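Local atomic coordinates of L-serine ammonia-lyase (Rhizomucor miehei CAU432, PDB entry 5C3U), a protein that belongs to the pyridoxal-phosphate-dependent enzymes and holds pyridoxal-5'-phosphate in a pocket of its fold. Residues A[164-178]-A[192-205]. Residues are numbered along the deposited sequence; the frame is centred on the assembly and turned at random.
With PLP (pyridoxal-5'-phosphate), chain B.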
ATOM      1  N   LYS A 164      -6.060  14.121  -9.821  1.00 35.45           N
ATOM      2  CA  LYS A 164      -6.111  15.456 -10.408  1.00 38.53           C
ATOM      3  C   LYS A 164      -7.368  15.645 -11.248  1.00 39.43           C
ATOM      4  O   LYS A 164      -8.047  16.673 -11.134  1.00 41.44           O
ATOM      5  CB  LYS A 164      -4.866  15.713 -11.261  1.00 40.03           C
ATOM      6  CG  LYS A 164      -4.833  17.088 -11.911  1.00 43.07           C
ATOM      7  CD  LYS A 164      -3.452  17.434 -12.432  1.00 42.78           C
ATOM      8  CE  LYS A 164      -3.272  18.940 -12.399  1.00 45.64           C
ATOM      9  NZ  LYS A 164      -1.982  19.392 -12.977  1.00 48.26           N
ATOM     10  N   THR A 165      -7.668  14.655 -12.083  1.00 37.68           N
ATOM     11  CA  THR A 165      -8.871  14.681 -12.901  1.00 38.12           C
ATOM     12  C   THR A 165     -10.118  14.604 -12.025  1.00 36.87           C
ATOM     13  O   THR A 165     -11.021  15.443 -12.131  1.00 36.37           O
ATOM     14  CB  THR A 165      -8.863  13.536 -13.931  1.00 40.13           C
ATOM     15  OG1 THR A 165      -7.751  13.714 -14.809  1.00 43.49           O
ATOM     16  CG2 THR A 165     -10.132  13.544 -14.755  1.00 41.22           C
ATOM     17  N   GLN A 166     -10.154  13.605 -11.146  1.00 34.08           N
ATOM     18  CA  GLN A 166     -11.320  13.366 -10.308  1.00 32.75           C
ATOM     19  C   GLN A 166     -11.640  14.528  -9.379  1.00 33.04           C
ATOM     20  O   GLN A 166     -12.804  14.743  -9.046  1.00 34.86           O
ATOM     21  CB  GLN A 166     -11.153  12.068  -9.519  1.00 32.61           C
ATOM     22  CG  GLN A 166     -11.146  10.852 -10.424  1.00 31.21           C
ATOM     23  CD  GLN A 166     -10.812   9.569  -9.687  1.00 32.27           C
ATOM     24  OE1 GLN A 166      -9.882   9.524  -8.879  1.00 30.22           O
ATOM     25  NE2 GLN A 166     -11.541   8.511  -9.997  1.00 32.21           N
ATOM     26  N   LEU A 167     -10.626  15.287  -8.974  1.00 32.75           N
ATOM     27  CA  LEU A 167     -10.856  16.441  -8.103  1.00 35.56           C
ATOM     28  C   LEU A 167     -10.926  17.758  -8.877  1.00 37.66           C
ATOM     29  O   LEU A 167     -10.830  18.840  -8.280  1.00 36.65           O
ATOM     30  CB  LEU A 167      -9.771  16.542  -7.032  1.00 34.24           C
ATOM     31  CG  LEU A 167      -9.761  15.448  -5.960  1.00 34.01           C
ATOM     32  CD1 LEU A 167      -8.489  15.583  -5.138  1.00 35.61           C
ATOM     33  CD2 LEU A 167     -11.006  15.547  -5.084  1.00 34.56           C
ATOM     34  N   ASN A 168     -11.068  17.656 -10.200  1.00 40.25           N
ATOM     35  CA  ASN A 168     -11.252  18.832 -11.067  1.00 43.39           C
ATOM     36  C   ASN A 168     -10.118  19.842 -10.929  1.00 45.65           C
ATOM     37  O   ASN A 168     -10.347  21.049 -10.900  1.00 45.62           O
ATOM     38  CB  ASN A 168     -12.604  19.502 -10.775  1.00 46.07           C
ATOM     39  CG  ASN A 168     -13.777  18.541 -10.895  1.00 48.97           C
ATOM     40  OD1 ASN A 168     -14.037  17.996 -11.963  1.00 52.14           O
ATOM     41  ND2 ASN A 168     -14.497  18.338  -9.793  1.00 52.08           N
ATOM     42  N   ASP A 169      -8.891  19.329 -10.837  1.00 45.95           N
ATOM     43  CA  ASP A 169      -7.681  20.146 -10.677  1.00 45.74           C
ATOM     44  C   ASP A 169      -7.633  21.018  -9.404  1.00 43.41           C
ATOM     45  O   ASP A 169      -6.787  21.902  -9.292  1.00 43.36           O
ATOM     46  CB  ASP A 169      -7.424  20.975 -11.952  1.00 51.40           C
ATOM     47  CG  ASP A 169      -6.004  21.528 -12.030  1.00 58.37           C
ATOM     48  OD1 ASP A 169      -5.122  21.071 -11.262  1.00 59.73           O
ATOM     49  OD2 ASP A 169      -5.770  22.434 -12.866  1.00 60.81           O
ATOM     50  N   ASN A 170      -8.514  20.748  -8.440  1.00 40.67           N
ATOM     51  CA  ASN A 170      -8.450  21.405  -7.130  1.00 41.46           C
ATOM     52  C   ASN A 170      -7.541  20.612  -6.203  1.00 39.42           C
ATOM     53  O   ASN A 170      -7.913  19.516  -5.793  1.00 39.04           O
ATOM     54  CB  ASN A 170      -9.831  21.496  -6.462  1.00 42.19           C
ATOM     55  CG  ASN A 170     -10.817  22.341  -7.242  1.00 47.55           C
ATOM     56  OD1 ASN A 170     -11.892  21.868  -7.617  1.00 51.27           O
ATOM     57  ND2 ASN A 170     -10.466  23.597  -7.479  1.00 48.77           N
ATOM     58  N   PRO A 171      -6.365  21.164  -5.857  1.00 39.00           N
ATOM     59  CA  PRO A 171      -5.467  20.490  -4.913  1.00 37.56           C
ATOM     60  C   PRO A 171      -6.129  20.264  -3.552  1.00 36.55           C
ATOM     61  O   PRO A 171      -6.718  21.203  -2.988  1.00 34.63           O
ATOM     62  CB  PRO A 171      -4.287  21.471  -4.779  1.00 36.83           C
ATOM     63  CG  PRO A 171      -4.824  22.791  -5.248  1.00 40.29           C
ATOM     64  CD  PRO A 171      -5.799  22.440  -6.330  1.00 40.31           C
ATOM     65  N   PRO A 172      -6.033  19.034  -3.011  1.00 33.94           N
ATOM     66  CA  PRO A 172      -6.665  18.835  -1.717  1.00 32.20           C
ATOM     67  C   PRO A 172      -5.792  19.383  -0.607  1.00 31.00           C
ATOM     68  O   PRO A 172      -4.618  19.678  -0.834  1.00 32.94           O
ATOM     69  CB  PRO A 172      -6.786  17.313  -1.610  1.00 32.11           C
ATOM     70  CG  PRO A 172      -5.672  16.783  -2.436  1.00 30.98           C
ATOM     71  CD  PRO A 172      -5.417  17.796  -3.533  1.00 33.17           C
ATOM     72  N   ALA A 173      -6.380  19.522   0.577  1.00 30.33           N
ATOM     73  CA  ALA A 173      -5.678  19.968   1.767  1.00 29.97           C
ATOM     74  C   ALA A 173      -4.654  18.935   2.230  1.00 31.15           C
ATOM     75  O   ALA A 173      -3.675  19.280   2.876  1.00 32.27           O
ATOM     76  CB  ALA A 173      -6.674  20.228   2.880  1.00 33.15           C
ATOM     77  N   ALA A 174      -4.904  17.666   1.939  1.00 29.14           N
ATOM     78  CA  ALA A 174      -3.954  16.608   2.299  1.00 27.59           C
ATOM     79  C   ALA A 174      -4.305  15.319   1.583  1.00 26.76           C
ATOM     80  O   ALA A 174      -5.462  15.098   1.187  1.00 26.68           O
ATOM     81  CB  ALA A 174      -3.958  16.362   3.799  1.00 28.70           C
ATOM     82  N   ILE A 175      -3.285  14.482   1.424  1.00 26.13           N
ATOM     83  CA  ILE A 175      -3.442  13.102   0.963  1.00 25.31           C
ATOM     84  C   ILE A 175      -2.870  12.220   2.057  1.00 24.34           C
ATOM     85  O   ILE A 175      -1.747  12.432   2.482  1.00 25.82           O
ATOM     86  CB  ILE A 175      -2.711  12.862  -0.377  1.00 26.33           C
ATOM     87  CG1 ILE A 175      -3.361  13.729  -1.465  1.00 27.27           C
ATOM     88  CG2 ILE A 175      -2.769  11.377  -0.768  1.00 26.72           C
ATOM     89  CD1 ILE A 175      -2.627  13.722  -2.790  1.00 30.22           C
ATOM     90  N   ILE A 176      -3.670  11.263   2.542  1.00 24.58           N
ATOM     91  CA  ILE A 176      -3.250  10.371   3.612  1.00 24.27           C
ATOM     92  C   ILE A 176      -2.835   9.050   2.991  1.00 25.19           C
ATOM     93  O   ILE A 176      -3.631   8.419   2.287  1.00 24.77           O
ATOM     94  CB  ILE A 176      -4.371  10.121   4.645  1.00 25.52           C
ATOM     95  CG1 ILE A 176      -4.953  11.455   5.147  1.00 27.71           C
ATOM     96  CG2 ILE A 176      -3.851   9.247   5.786  1.00 25.23           C
ATOM     97  CD1 ILE A 176      -6.117  11.286   6.105  1.00 29.63           C
ATOM     98  N   CYS A 177      -1.590   8.650   3.264  1.00 23.90           N
ATOM     99  CA  CYS A 177      -0.934   7.575   2.515  1.00 24.59           C
ATOM    100  C   CYS A 177      -0.255   6.599   3.500  1.00 21.90           C
ATOM    101  O   CYS A 177       0.661   6.985   4.227  1.00 22.21           O
ATOM    102  CB  CYS A 177       0.081   8.163   1.536  1.00 25.25           C
ATOM    103  SG  CYS A 177       1.029   6.959   0.574  1.00 28.69           S
ATOM    104  N   PRO A 178      -0.698   5.343   3.525  1.00 21.03           N
ATOM    105  CA  PRO A 178      -0.015   4.333   4.366  1.00 20.64           C
ATOM    106  C   PRO A 178       1.415   4.106   3.876  1.00 23.72           C
ATOM    107  O   PRO A 178       1.644   4.149   2.655  1.00 23.70           O
ATOM    108  CB  PRO A 178      -0.844   3.044   4.156  1.00 22.90           C
ATOM    109  CG  PRO A 178      -1.810   3.357   3.086  1.00 23.66           C
ATOM    110  CD  PRO A 178      -1.761   4.778   2.674  1.00 20.78           C
ATOM    111  N   LEU A 192       2.716  14.152  -7.462  1.00 29.90           N
ATOM    112  CA  LEU A 192       2.321  15.505  -7.039  1.00 31.05           C
ATOM    113  C   LEU A 192       3.229  16.571  -7.660  1.00 32.74           C
ATOM    114  O   LEU A 192       2.763  17.630  -8.090  1.00 31.27           O
ATOM    115  CB  LEU A 192       2.317  15.623  -5.507  1.00 29.06           C
ATOM    116  CG  LEU A 192       1.195  14.882  -4.760  1.00 28.01           C
ATOM    117  CD1 LEU A 192       1.434  14.971  -3.262  1.00 27.01           C
ATOM    118  CD2 LEU A 192      -0.174  15.438  -5.093  1.00 29.05           C
ATOM    119  N   GLN A 193       4.522  16.282  -7.732  1.00 34.43           N
ATOM    120  CA  GLN A 193       5.453  17.189  -8.418  1.00 39.10           C
ATOM    121  C   GLN A 193       5.153  17.303  -9.919  1.00 40.47           C
ATOM    122  O   GLN A 193       5.133  18.405 -10.467  1.00 40.22           O
ATOM    123  CB  GLN A 193       6.907  16.801  -8.126  1.00 42.39           C
ATOM    124  CG  GLN A 193       7.242  16.917  -6.641  1.00 46.70           C
ATOM    125  CD  GLN A 193       8.637  16.439  -6.282  1.00 52.33           C
ATOM    126  OE1 GLN A 193       9.324  15.811  -7.091  1.00 60.14           O
ATOM    127  NE2 GLN A 193       9.061  16.727  -5.053  1.00 54.44           N
ATOM    128  N   GLU A 194       4.873  16.176 -10.570  1.00 40.20           N
ATOM    129  CA  GLU A 194       4.475  16.170 -11.983  1.00 40.45           C
ATOM    130  C   GLU A 194       3.159  16.905 -12.267  1.00 40.47           C
ATOM    131  O   GLU A 194       3.012  17.513 -13.330  1.00 42.11           O
ATOM    132  CB  GLU A 194       4.412  14.734 -12.534  1.00 38.66           C
ATOM    133  N   ALA A 195       2.217  16.849 -11.322  1.00 40.03           N
ATOM    134  CA  ALA A 195       0.906  17.510 -11.435  1.00 40.07           C
ATOM    135  C   ALA A 195       0.934  19.005 -11.081  1.00 41.36           C
ATOM    136  O   ALA A 195      -0.096  19.682 -11.154  1.00 42.66           O
ATOM    137  CB  ALA A 195      -0.107  16.804 -10.545  1.00 39.71           C
ATOM    138  N   ASP A 196       2.108  19.488 -10.685  1.00 41.12           N
ATOM    139  CA  ASP A 196       2.314  20.826 -10.107  1.00 44.30           C
ATOM    140  C   ASP A 196       1.450  21.053  -8.867  1.00 43.98           C
ATOM    141  O   ASP A 196       0.767  22.068  -8.732  1.00 44.17           O
ATOM    142  CB  ASP A 196       2.126  21.943 -11.149  1.00 49.41           C
ATOM    143  CG  ASP A 196       2.722  23.273 -10.696  1.00 53.31           C
ATOM    144  OD1 ASP A 196       3.819  23.276 -10.091  1.00 56.37           O
ATOM    145  OD2 ASP A 196       2.092  24.321 -10.950  1.00 57.31           O
ATOM    146  N   TRP A 197       1.495  20.073  -7.969  1.00 39.58           N
ATOM    147  CA  TRP A 197       0.793  20.103  -6.701  1.00 38.08           C
ATOM    148  C   TRP A 197       1.809  19.929  -5.634  1.00 38.82           C
ATOM    149  O   TRP A 197       1.632  19.142  -4.695  1.00 36.28           O
ATOM    150  CB  TRP A 197      -0.222  18.972  -6.644  1.00 37.03           C
ATOM    151  CG  TRP A 197      -1.514  19.277  -7.336  1.00 39.48           C
ATOM    152  CD1 TRP A 197      -1.803  20.351  -8.181  1.00 39.01           C
ATOM    153  CD2 TRP A 197      -2.742  18.486  -7.293  1.00 37.43           C
ATOM    154  NE1 TRP A 197      -3.091  20.276  -8.634  1.00 40.54           N
ATOM    155  CE2 TRP A 197      -3.711  19.189  -8.143  1.00 39.16           C
ATOM    156  CE3 TRP A 197      -3.128  17.314  -6.654  1.00 38.84           C
ATOM    157  CZ2 TRP A 197      -4.996  18.718  -8.329  1.00 40.75           C
ATOM    158  CZ3 TRP A 197      -4.431  16.842  -6.854  1.00 39.27           C
ATOM    159  CH2 TRP A 197      -5.344  17.534  -7.666  1.00 41.25           C
ATOM    160  N   LYS A 198       2.876  20.710  -5.766  1.00 40.12           N
ATOM    161  CA  LYS A 198       4.075  20.583  -4.952  1.00 42.14           C
ATOM    162  C   LYS A 198       3.859  20.978  -3.499  1.00 40.35           C
ATOM    163  O   LYS A 198       4.688  20.660  -2.646  1.00 41.74           O
ATOM    164  CB  LYS A 198       5.203  21.430  -5.546  1.00 44.50           C
ATOM    165  CG  LYS A 198       5.563  21.087  -6.982  1.00 48.20           C
ATOM    166  CD  LYS A 198       6.245  22.268  -7.657  1.00 52.80           C
ATOM    167  CE  LYS A 198       7.725  22.356  -7.311  1.00 55.28           C
ATOM    168  NZ  LYS A 198       8.568  21.719  -8.362  1.00 58.18           N
ATOM    169  N   ASP A 199       2.742  21.651  -3.228  1.00 38.93           N
ATOM    170  CA  ASP A 199       2.421  22.141  -1.886  1.00 39.21           C
ATOM    171  C   ASP A 199       1.427  21.279  -1.109  1.00 35.16           C
ATOM    172  O   ASP A 199       1.195  21.529   0.067  1.00 34.37           O
ATOM    173  CB  ASP A 199       1.918  23.591  -1.966  1.00 42.48           C
ATOM    174  CG  ASP A 199       2.924  24.517  -2.648  1.00 48.59           C
ATOM    175  OD1 ASP A 199       4.120  24.459  -2.295  1.00 49.89           O
ATOM    176  OD2 ASP A 199       2.520  25.296  -3.544  1.00 51.84           O
ATOM    177  N   VAL A 200       0.859  20.265  -1.765  1.00 32.79           N
ATOM    178  CA  VAL A 200      -0.086  19.334  -1.126  1.00 30.14           C
ATOM    179  C   VAL A 200       0.658  18.453  -0.109  1.00 30.51           C
ATOM    180  O   VAL A 200       1.558  17.702  -0.488  1.00 30.89           O
ATOM    181  CB  VAL A 200      -0.821  18.477  -2.188  1.00 29.74           C
ATOM    182  CG1 VAL A 200      -1.678  17.395  -1.545  1.00 27.58           C
ATOM    183  CG2 VAL A 200      -1.675  19.349  -3.097  1.00 30.49           C
ATOM    184  N   PRO A 201       0.316  18.567   1.190  1.00 30.07           N
ATOM    185  CA  PRO A 201       0.943  17.729   2.220  1.00 29.23           C
ATOM    186  C   PRO A 201       0.538  16.276   2.049  1.00 29.03           C
ATOM    187  O   PRO A 201      -0.605  15.997   1.685  1.00 27.96           O
ATOM    188  CB  PRO A 201       0.341  18.237   3.542  1.00 29.82           C
ATOM    189  CG  PRO A 201      -0.395  19.494   3.211  1.00 30.37           C
ATOM    190  CD  PRO A 201      -0.718  19.455   1.749  1.00 32.17           C
ATOM    191  N   VAL A 202       1.479  15.374   2.281  1.00 28.06           N
ATOM    192  CA  VAL A 202       1.168  13.957   2.338  1.00 26.98           C
ATOM    193  C   VAL A 202       1.340  13.550   3.795  1.00 26.72           C
ATOM    194  O   VAL A 202       2.383  13.804   4.400  1.00 26.76           O
ATOM    195  CB  VAL A 202       2.081  13.107   1.414  1.00 26.60           C
ATOM    196  CG1 VAL A 202       1.730  11.635   1.537  1.00 25.68           C
ATOM    197  CG2 VAL A 202       1.968  13.570  -0.032  1.00 27.64           C
ATOM    198  N   ILE A 203       0.294  12.968   4.379  1.00 24.94           N
ATOM    199  CA  ILE A 203       0.406  12.433   5.702  1.00 25.67           C
ATOM    200  C   ILE A 203       0.770  10.969   5.525  1.00 26.22           C
ATOM    201  O   ILE A 203      -0.016  10.175   4.972  1.00 23.90           O
ATOM    202  CB  ILE A 203      -0.882  12.677   6.516  1.00 27.62           C
ATOM    203  CG1 ILE A 203      -1.098  14.187   6.593  1.00 30.69           C
ATOM    204  CG2 ILE A 203      -0.753  12.089   7.917  1.00 26.67           C
ATOM    205  CD1 ILE A 203      -2.543  14.593   6.657  1.00 36.92           C
ATOM    206  N   ALA A 204       1.978  10.638   5.975  1.00 24.28           N
ATOM    207  CA  ALA A 204       2.564   9.313   5.788  1.00 24.07           C
ATOM    208  C   ALA A 204       2.294   8.506   7.044  1.00 24.42           C
ATOM    209  O   ALA A 204       2.920   8.736   8.063  1.00 24.96           O
ATOM    210  CB  ALA A 204       4.069   9.424   5.539  1.00 25.37           C
ATOM    211  N   VAL A 205       1.393   7.520   6.967  1.00 21.68           N
ATOM    212  CA  VAL A 205       0.937   6.835   8.173  0.50 23.58           C
ATOM    213  C   VAL A 205       1.534   5.430   8.317  1.00 24.00           C
ATOM    214  O   VAL A 205       1.568   4.667   7.369  1.00 24.41           O
ATOM    215  CB  VAL A 205      -0.613   6.800   8.274  0.50 24.24           C
ATOM    216  CG1 VAL A 205      -1.236   6.226   7.008  0.50 23.98           C
ATOM    217  CG2 VAL A 205      -1.058   6.008   9.500  0.50 25.06           C
TER
HETATM  218  N1  PLP B 401      -1.271  -0.804   1.945  1.00 26.72           N
HETATM  219  C2  PLP B 401      -1.371  -1.976   1.293  1.00 26.55           C
HETATM  220  C2A PLP B 401      -2.603  -2.843   1.390  1.00 26.39           C
HETATM  221  C3  PLP B 401      -0.243  -2.432   0.476  1.00 26.84           C
HETATM  222  O3  PLP B 401      -0.317  -3.619  -0.204  1.00 28.00           O
HETATM  223  C4  PLP B 401       0.934  -1.541   0.399  1.00 27.32           C
HETATM  224  C4A PLP B 401       2.082  -1.931  -0.434  1.00 27.96           C
HETATM  225  C5  PLP B 401       0.936  -0.267   1.164  1.00 28.88           C
HETATM  226  C6  PLP B 401      -0.209   0.033   1.908  1.00 27.81           C
HETATM  227  C5A PLP B 401       2.122   0.700   1.143  1.00 29.08           C
HETATM  228  O4P PLP B 401       3.291  -0.024   0.780  1.00 29.63           O
HETATM  229  P   PLP B 401       4.763   0.560   0.438  1.00 24.57           P
HETATM  230  O1P PLP B 401       4.800   0.911  -1.008  1.00 26.22           O
HETATM  231  O2P PLP B 401       5.069   1.731   1.390  1.00 25.29           O
HETATM  232  O3P PLP B 401       5.560  -0.647   0.790  1.00 26.21           O
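Lys-164, on the last turn of its helix, crosses the indole of Trp-197 at a slant and ends on the backbone of Ala-195. Its CB faces Trp-197 CH2 and its CG lies 3.9 Å from Trp-197 CZ2; CD then rests against the methyl of Ala-195, and CE passes NE1 of the indole. At the tip, Lys-164 NZ donates to Ala-195 O at 2.6 Å, tilted from the carbonyl plane. With CG anti to the backbone N (chi1 -180°) and the chain extended, a long lysine can pair apolar methylenes with the ring and still deliver its charge to a helix-end carbonyl. The broad indole of Trp-197 packs between the two helix ends: Pro-171 CA sits over its six-membered ring, 3.8 Å from the centroid, in a CH-pi contact, while NE1 makes a weak bond to the nearly coplanar carboxylate of Asp-169. Beyond the indole the segments become neighbouring parallel strands of a beta-alpha-beta crossover, joined through helix 183-194. Beta-branched Ile-175 suits its strand, and its CD1 meets CD2 of helix residue Leu-192 tip to tip at 3.8 Å. In the ladder, Cys-177 N donates to Ile-203 O at 2.8 Å. At the strand's end, Pro-178 lays CB 3.8 Å from C6 of pyridoxal-5'-phosphate.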